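Local coordinates for protein pid-3 (Caenorhabditis elegans, PDB 7OCX) that probably acts in piRNA biogenesis as a subunit of the PETISCO complex, pairing through its RNA recognition motif domain with that of TOFU-6, at residues K16-P21 against K76-S81. Sequence-based numbering, arbitrary orientation.
Sequences KISGYP and KLQVSS
Lys16 to Ser18 and Gln78 to Ser80 run antiparallel as neighbouring first and last strands of the RNA recognition motif sheet. Two hydrogen-bonded pairs join the backbones: Lys16 N gives to Ser80 O and Ser80 N returns to Lys16 O, while Ser18 N gives to Gln78 O and Gln78 N to Ser18 O. Between them Ile17 faces Val79 in a non-hydrogen-bonded pair, with a CA-H...O contact from Ile17 CA to Gln78 O at 3.3 Å.

Ile17 and Val79 turn to the face packed on helix 56-66, where Val79 and Leu77 meet Phe66. Ile17 CG1, anti to its backbone N (chi1 179°), rests 4.0 Å from Val79 CG2, the side chains lying side by side; Leu77 CD2 lies as near to Ile17 CG1 and also reaches Tyr20 CB. An alanine in place of Ile17 would probably open a gap beside Val79 CG2 and Leu77 CD2.

The other face carries polar Lys16, Ser18, Gln78 and Ser80, suited to solvent. Just beyond, Gly19 has a positive phi (103°), at which a CB would press on Ser18 O and clash with Lys76 O. One water bonds Ser18 OG at 2.8 Å and donates to Gln78 O; a second donates to Gly19 O and accepts from Lys76 N.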
ATOM      1  N   LYS B  16      -4.215  15.601  -5.786  1.00 34.41           N
ATOM      2  CA  LYS B  16      -3.818  16.135  -4.495  1.00 37.18           C
ATOM      3  C   LYS B  16      -4.303  15.182  -3.424  1.00 41.19           C
ATOM      4  O   LYS B  16      -5.443  14.716  -3.480  1.00 41.34           O
ATOM      5  CB  LYS B  16      -4.430  17.515  -4.221  1.00 41.49           C
ATOM      6  CG  LYS B  16      -3.988  18.643  -5.124  1.00 54.12           C
ATOM      7  CD  LYS B  16      -4.292  20.004  -4.471  1.00 60.62           C
ATOM      8  CE  LYS B  16      -4.516  21.110  -5.511  1.00 74.45           C
ATOM      9  NZ  LYS B  16      -5.572  22.104  -5.128  1.00 73.00           N
ATOM     10  N   ILE B  17      -3.449  14.884  -2.455  1.00 37.19           N
ATOM     11  CA  ILE B  17      -3.821  14.048  -1.318  1.00 35.22           C
ATOM     12  C   ILE B  17      -3.310  14.714  -0.046  1.00 35.02           C
ATOM     13  O   ILE B  17      -2.197  15.250  -0.023  1.00 37.31           O
ATOM     14  CB  ILE B  17      -3.277  12.611  -1.475  1.00 40.81           C
ATOM     15  CG1 ILE B  17      -3.665  11.755  -0.264  1.00 41.09           C
ATOM     16  CG2 ILE B  17      -1.761  12.613  -1.707  1.00 35.73           C
ATOM     17  CD1 ILE B  17      -3.567  10.276  -0.544  1.00 37.90           C
ATOM     18  N   SER B  18      -4.133  14.712   1.005  1.00 36.11           N
ATOM     19  CA  SER B  18      -3.764  15.384   2.244  1.00 40.22           C
ATOM     20  C   SER B  18      -4.483  14.690   3.394  1.00 40.30           C
ATOM     21  O   SER B  18      -5.418  13.912   3.182  1.00 40.85           O
ATOM     22  CB  SER B  18      -4.106  16.876   2.206  1.00 45.78           C
ATOM     23  OG  SER B  18      -5.496  17.126   2.060  1.00 46.36           O
ATOM     24  N   GLY B  19      -3.986  14.926   4.614  1.00 40.54           N
ATOM     25  CA  GLY B  19      -4.626  14.435   5.813  1.00 35.44           C
ATOM     26  C   GLY B  19      -3.985  13.220   6.449  1.00 36.26           C
ATOM     27  O   GLY B  19      -4.373  12.874   7.573  1.00 31.11           O
ATOM     28  N   TYR B  20      -3.045  12.564   5.761  1.00 31.52           N
ATOM     29  CA  TYR B  20      -2.377  11.393   6.278  1.00 34.28           C
ATOM     30  C   TYR B  20      -1.364  11.778   7.343  1.00 30.65           C
ATOM     31  O   TYR B  20      -1.058  12.952   7.541  1.00 32.67           O
ATOM     32  CB  TYR B  20      -1.685  10.639   5.148  1.00 28.44           C
ATOM     33  CG  TYR B  20      -0.851  11.524   4.253  1.00 33.45           C
ATOM     34  CD1 TYR B  20       0.385  12.004   4.649  1.00 31.05           C
ATOM     35  CD2 TYR B  20      -1.351  11.948   3.019  1.00 34.49           C
ATOM     36  CE1 TYR B  20       1.144  12.836   3.819  1.00 32.61           C
ATOM     37  CE2 TYR B  20      -0.610  12.793   2.188  1.00 33.47           C
ATOM     38  CZ  TYR B  20       0.637  13.231   2.594  1.00 36.11           C
ATOM     39  OH  TYR B  20       1.372  14.039   1.770  1.00 35.76           O
ATOM     40  N   PRO B  21      -0.808  10.794   8.047  1.00 32.68           N
ATOM     41  CA  PRO B  21       0.083  11.135   9.154  1.00 31.79           C
ATOM     42  C   PRO B  21       1.312  11.881   8.658  1.00 31.11           C
ATOM     43  O   PRO B  21       1.863  11.608   7.582  1.00 32.75           O
ATOM     44  CB  PRO B  21       0.446   9.776   9.757  1.00 33.24           C
ATOM     45  CG  PRO B  21      -0.714   8.895   9.408  1.00 35.77           C
ATOM     46  CD  PRO B  21      -1.186   9.371   8.047  1.00 33.62           C
ATOM     47  N   LYS B  76      -8.136  11.653   8.457  1.00 35.30           N
ATOM     48  CA  LYS B  76      -9.072  11.498   7.351  1.00 32.81           C
ATOM     49  C   LYS B  76      -8.423  12.049   6.087  1.00 32.98           C
ATOM     50  O   LYS B  76      -7.870  13.153   6.098  1.00 33.96           O
ATOM     51  CB  LYS B  76     -10.376  12.233   7.647  1.00 37.90           C
ATOM     52  CG  LYS B  76     -11.449  12.118   6.571  1.00 37.61           C
ATOM     53  CD  LYS B  76     -12.732  12.794   7.054  1.00 41.82           C
ATOM     54  CE  LYS B  76     -13.800  12.863   5.978  1.00 51.61           C
ATOM     55  NZ  LYS B  76     -14.986  13.686   6.429  1.00 53.10           N
ATOM     56  N   LEU B  77      -8.504  11.285   5.003  1.00 32.48           N
ATOM     57  CA  LEU B  77      -7.920  11.684   3.735  1.00 33.71           C
ATOM     58  C   LEU B  77      -8.825  12.610   2.930  1.00 37.11           C
ATOM     59  O   LEU B  77     -10.045  12.450   2.897  1.00 34.88           O
ATOM     60  CB  LEU B  77      -7.613  10.452   2.890  1.00 37.44           C
ATOM     61  CG  LEU B  77      -6.450   9.528   3.245  1.00 35.57           C
ATOM     62  CD1 LEU B  77      -6.446   8.397   2.224  1.00 39.71           C
ATOM     63  CD2 LEU B  77      -5.158  10.288   3.192  1.00 35.92           C
ATOM     64  N   GLN B  78      -8.200  13.572   2.258  1.00 38.26           N
ATOM     65  CA  GLN B  78      -8.849  14.426   1.274  1.00 37.95           C
ATOM     66  C   GLN B  78      -8.087  14.180  -0.024  1.00 42.76           C
ATOM     67  O   GLN B  78      -6.856  14.303  -0.052  1.00 39.77           O
ATOM     68  CB  GLN B  78      -8.805  15.891   1.725  1.00 43.63           C
ATOM     69  CG  GLN B  78      -9.135  16.909   0.633  1.00 62.27           C
ATOM     70  CD  GLN B  78      -9.592  18.266   1.174  1.00 78.82           C
ATOM     71  OE1 GLN B  78      -9.234  18.669   2.283  1.00 69.95           O
ATOM     72  NE2 GLN B  78     -10.393  18.975   0.381  1.00 93.72           N
ATOM     73  N   VAL B  79      -8.795  13.719  -1.058  1.00 38.25           N
ATOM     74  CA  VAL B  79      -8.192  13.357  -2.341  1.00 35.57           C
ATOM     75  C   VAL B  79      -9.004  14.036  -3.430  1.00 37.26           C
ATOM     76  O   VAL B  79     -10.234  13.945  -3.429  1.00 39.24           O
ATOM     77  CB  VAL B  79      -8.158  11.830  -2.558  1.00 38.41           C
ATOM     78  CG1 VAL B  79      -7.395  11.484  -3.846  1.00 37.21           C
ATOM     79  CG2 VAL B  79      -7.507  11.127  -1.359  1.00 35.34           C
ATOM     80  N   SER B  80      -8.330  14.738  -4.337  1.00 36.06           N
ATOM     81  CA  SER B  80      -9.025  15.440  -5.402  1.00 39.01           C
ATOM     82  C   SER B  80      -8.150  15.464  -6.647  1.00 42.10           C
ATOM     83  O   SER B  80      -6.926  15.478  -6.567  1.00 37.43           O
ATOM     84  CB  SER B  80      -9.408  16.882  -5.004  1.00 42.23           C
ATOM     85  OG  SER B  80      -8.256  17.673  -4.751  1.00 47.87           O
ATOM     86  N   SER B  81      -8.792  15.468  -7.804  1.00 47.57           N
ATOM     87  CA  SER B  81      -8.058  15.597  -9.051  1.00 41.67           C
ATOM     88  C   SER B  81      -7.662  17.048  -9.264  1.00 43.28           C
ATOM     89  O   SER B  81      -8.374  17.973  -8.878  1.00 45.27           O
ATOM     90  CB  SER B  81      -8.897  15.123 -10.227  1.00 45.38           C
ATOM     91  OG  SER B  81     -10.046  15.934 -10.335  1.00 53.75           O
TER
HETATM   92  O   HOH W   1      -5.772  17.148  -0.761  1.00 47.07           O
HETATM   93  O   HOH W   2      -6.417  14.096   9.110  1.00 39.53           O